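Local coordinates for protein endonuclease V (Bacillus subtilis, PDB 3GA2) that probably repairs deaminated DNA, cutting the strand at the second phosphodiester bond 3' to a deoxyinosine with the aid of magnesium, at residues A[223-226]-A[227-230]; A[16-19]-A[20-24]. The protein carries 1 engineered substitution. All coordinates share one frame; numbering follows the deposited sequence.

Contact 1 (A[223-226]-A[227-230]); sequences DLET and HVLR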
# COMPACT_ATOMS: atom_id res chain seq x y z
N ASP A 223 1.38 -6.66 -8.35
CA ASP A 223 0.52 -7.79 -8.01
C ASP A 223 0.82 -8.98 -8.92
O ASP A 223 1.02 -10.09 -8.46
CB ASP A 223 -0.95 -7.36 -8.13
CG ASP A 223 -1.91 -8.41 -7.62
OD1 ASP A 223 -1.56 -9.13 -6.66
OD2 ASP A 223 -3.03 -8.50 -8.16
N LEU A 224 0.85 -8.73 -10.23
CA LEU A 224 1.13 -9.79 -11.19
C LEU A 224 2.53 -10.38 -10.98
O LEU A 224 2.75 -11.57 -11.19
CB LEU A 224 1.02 -9.26 -12.62
CG LEU A 224 -0.37 -8.84 -13.12
CD1 LEU A 224 -0.24 -8.17 -14.47
CD2 LEU A 224 -1.28 -10.06 -13.21
N GLU A 225 3.47 -9.54 -10.56
CA GLU A 225 4.83 -10.00 -10.34
C GLU A 225 4.95 -10.88 -9.10
O GLU A 225 5.66 -11.88 -9.10
CB GLU A 225 5.78 -8.80 -10.24
CG GLU A 225 7.24 -9.17 -10.18
CD GLU A 225 7.79 -9.60 -11.52
OE1 GLU A 225 8.77 -10.38 -11.53
OE2 GLU A 225 7.28 -9.16 -12.57
N THR A 226 4.25 -10.50 -8.03
CA THR A 226 4.28 -11.27 -6.79
C THR A 226 3.66 -12.65 -7.02
O THR A 226 4.08 -13.64 -6.42
CB THR A 226 3.48 -10.57 -5.67
OG1 THR A 226 2.12 -10.39 -6.08
CG2 THR A 226 4.09 -9.22 -5.35
N HIS A 227 2.67 -12.71 -7.90
CA HIS A 227 2.00 -13.98 -8.20
C HIS A 227 2.88 -14.92 -9.01
O HIS A 227 2.93 -16.12 -8.74
CB HIS A 227 0.69 -13.72 -8.93
CG HIS A 227 -0.36 -13.08 -8.07
ND1 HIS A 227 -1.51 -12.53 -8.58
CD2 HIS A 227 -0.42 -12.91 -6.72
CE1 HIS A 227 -2.24 -12.05 -7.59
NE2 HIS A 227 -1.60 -12.26 -6.45
N VAL A 228 3.57 -14.37 -10.01
CA VAL A 228 4.44 -15.17 -10.85
C VAL A 228 5.65 -15.67 -10.06
O VAL A 228 6.09 -16.81 -10.24
CB VAL A 228 4.92 -14.38 -12.09
CG1 VAL A 228 5.74 -13.18 -11.68
CG2 VAL A 228 5.73 -15.29 -13.01
N LEU A 229 6.18 -14.83 -9.17
CA LEU A 229 7.32 -15.24 -8.36
C LEU A 229 6.90 -16.30 -7.35
O LEU A 229 7.64 -17.25 -7.10
CB LEU A 229 7.93 -14.05 -7.61
CG LEU A 229 8.92 -13.18 -8.38
CD1 LEU A 229 9.22 -11.94 -7.56
CD2 LEU A 229 10.20 -13.96 -8.66
N ARG A 230 5.72 -16.13 -6.77
CA ARG A 230 5.22 -17.10 -5.80
C ARG A 230 5.05 -18.45 -6.48
O ARG A 230 5.47 -19.48 -5.94
CB ARG A 230 3.87 -16.66 -5.22
CG ARG A 230 3.23 -17.71 -4.32
CD ARG A 230 1.94 -17.21 -3.68
NE ARG A 230 0.93 -16.83 -4.67
CZ ARG A 230 -0.26 -16.32 -4.35
NH1 ARG A 230 -0.58 -16.13 -3.08
NH2 ARG A 230 -1.11 -15.99 -5.31
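D223 and H227 face each other one turn apart on helix 217-235, carboxylate against imidazole. D223 OD1 lies 3.1 Å from H227 CE1 and equally close to NE2, but the angle is too poor for a hydrogen bond, and the two planes are turned 69° apart. The polar end of D223 is held instead by a salt bridge from OD2 to K145, while OD1 lies close to D46, a predicted magnesium ligand; D116, the other predicted ligand, is also near, so this turn borders the probable metal site. The tight part centres on D223 O. D223 O accepts H227 N at 3.1 Å and T226 OG1 at 2.6 Å, both from the same face of its carbonyl plane, and it also sits 3.3 Å above the H227 ring, nearer the edge than the middle. T226 turns OG1 back to that oxygen because its first torsion (59°) sets the hydroxyl between backbone N and carbonyl carbon. An alanine in place of H227 would probably uncover D223 O and OD1 on the imidazole side. The next ridge round the helix is looser: L224 and V228 are exposed, linked chiefly by the backbone bond V228 N to L224 O, 3.1 Å. T226 packs on strands 41-52 and 55-66, L229 meets V59 and C61 of the latter, and R230 reaches Y49 O on the former.

Contact 2 (A[16-19]-A[20-24]); sequences DFLQ and VQFNL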
# COMPACT_ATOMS: atom_id res chain seq x y z
N ASP A 16 2.69 -4.09 22.75
CA ASP A 16 3.87 -3.58 22.05
C ASP A 16 3.47 -2.97 20.70
O ASP A 16 3.88 -1.85 20.38
CB ASP A 16 4.87 -4.72 21.81
CG ASP A 16 5.21 -5.49 23.08
OD1 ASP A 16 5.67 -4.86 24.06
OD2 ASP A 16 5.01 -6.72 23.09
N PHE A 17 2.68 -3.70 19.93
CA PHE A 17 2.24 -3.24 18.62
C PHE A 17 1.42 -1.95 18.72
O PHE A 17 1.61 -1.03 17.92
CB PHE A 17 1.42 -4.32 17.91
CG PHE A 17 2.19 -5.59 17.65
CD1 PHE A 17 2.26 -6.59 18.61
CD2 PHE A 17 2.87 -5.77 16.45
CE1 PHE A 17 3.00 -7.75 18.38
CE2 PHE A 17 3.61 -6.92 16.21
CZ PHE A 17 3.67 -7.92 17.18
N LEU A 18 0.52 -1.88 19.69
CA LEU A 18 -0.31 -0.68 19.86
C LEU A 18 0.52 0.55 20.19
O LEU A 18 0.21 1.65 19.74
CB LEU A 18 -1.36 -0.89 20.96
CG LEU A 18 -2.72 -1.43 20.55
CD1 LEU A 18 -3.31 -0.56 19.43
CD2 LEU A 18 -2.59 -2.86 20.08
N GLN A 19 1.56 0.36 20.98
CA GLN A 19 2.41 1.47 21.38
C GLN A 19 3.14 2.05 20.17
O GLN A 19 3.27 3.26 20.04
CB GLN A 19 3.43 1.01 22.42
CG GLN A 19 4.07 2.16 23.17
CD GLN A 19 3.09 2.88 24.09
OE1 GLN A 19 3.38 3.96 24.61
NE2 GLN A 19 1.92 2.28 24.29
N VAL A 20 3.61 1.17 19.28
CA VAL A 20 4.31 1.62 18.08
C VAL A 20 3.33 2.38 17.18
O VAL A 20 3.65 3.46 16.70
CB VAL A 20 4.90 0.42 17.29
CG1 VAL A 20 5.56 0.90 16.01
CG2 VAL A 20 5.92 -0.32 18.15
N GLN A 21 2.14 1.82 16.97
CA GLN A 21 1.15 2.48 16.13
C GLN A 21 0.77 3.85 16.66
O GLN A 21 0.75 4.84 15.92
CB GLN A 21 -0.12 1.64 16.00
CG GLN A 21 0.07 0.31 15.31
CD GLN A 21 -1.25 -0.37 15.00
OE1 GLN A 21 -2.21 -0.30 15.79
NE2 GLN A 21 -1.31 -1.06 13.87
N PHE A 22 0.46 3.91 17.95
CA PHE A 22 0.06 5.17 18.57
C PHE A 22 1.14 6.23 18.49
O PHE A 22 0.84 7.42 18.37
CB PHE A 22 -0.37 4.92 20.02
CG PHE A 22 -1.76 4.35 20.16
CD1 PHE A 22 -2.85 5.01 19.60
CD2 PHE A 22 -1.98 3.17 20.86
CE1 PHE A 22 -4.14 4.50 19.74
CE2 PHE A 22 -3.26 2.66 21.01
CZ PHE A 22 -4.35 3.32 20.44
N ASN A 23 2.39 5.81 18.54
CA ASN A 23 3.49 6.76 18.45
C ASN A 23 3.56 7.33 17.04
O ASN A 23 3.53 8.55 16.85
CB ASN A 23 4.81 6.07 18.80
CG ASN A 23 4.99 5.87 20.29
OD1 ASN A 23 5.89 5.15 20.74
ND2 ASN A 23 4.13 6.51 21.08
N LEU A 24 3.65 6.45 16.05
CA LEU A 24 3.74 6.88 14.66
C LEU A 24 2.48 7.62 14.20
O LEU A 24 2.57 8.55 13.41
CB LEU A 24 4.00 5.68 13.76
CG LEU A 24 5.29 4.92 14.06
CD1 LEU A 24 5.37 3.71 13.14
CD2 LEU A 24 6.50 5.83 13.86
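Backbone hydrogen bonds of the i to i+4 kind, V20 N to D16 O, Q21 N to F17 O and N23 N to Q19 O, carry the chain from D16-Q19 into V20-L24, and the one from Q21 N to F17 O is nearly straight at 169° (3.1 Å). This is regular alpha-helix, part of the N-terminal helix 14-25, lying on the surface away from the predicted magnesium site. L18 and F22, one turn apart, run side by side and point the same way. The leucine offers one branch: CD1 of L18 comes 3.6 Å from F22 CE2, and CB also approaches that atom. The same L18 CD1 lies 3.8 Å from Q21 OE1, so the leucine branch touches both the phenyl ring and the amide oxygen. Q21 starts with CG anti to its carbonyl carbon (chi1 -64°), which lays Q21 CG 3.3 Å from F17 O. Around this turn, F17 stacks on F90 and meets F93 edge-to-face, L18 also touches F90, and D16 is salt-bridged to K12. L24 packs against H131 and F134 of helix 128-136. V20 CG2 rests 3.4 Å from D16 O. On the exposed side N23 folds back over the preceding turn, its CG 3.1 Å from Q19 O.

In the fold
Contacts 1 and 2 are both single-helix, i to i+4 arrangements at the surface, each with one buried residue among those that touch, and they lie on opposite sides of the chain's centre, about 22 Å apart at their nearest atoms. They share no helix or strand: contact 1 belongs to helix 217-235, packed on strands 41-52 and 55-66 of the mixed sheet, whereas contact 2 belongs to helix 14-25, set against loops and helix 128-136. The chemistry follows the place. Beside the predicted magnesium ligands, 223-230 is rich in carboxylate, imidazole and hydroxyl groups; far from them, 16-24 relies more on aromatic and aliphatic packing.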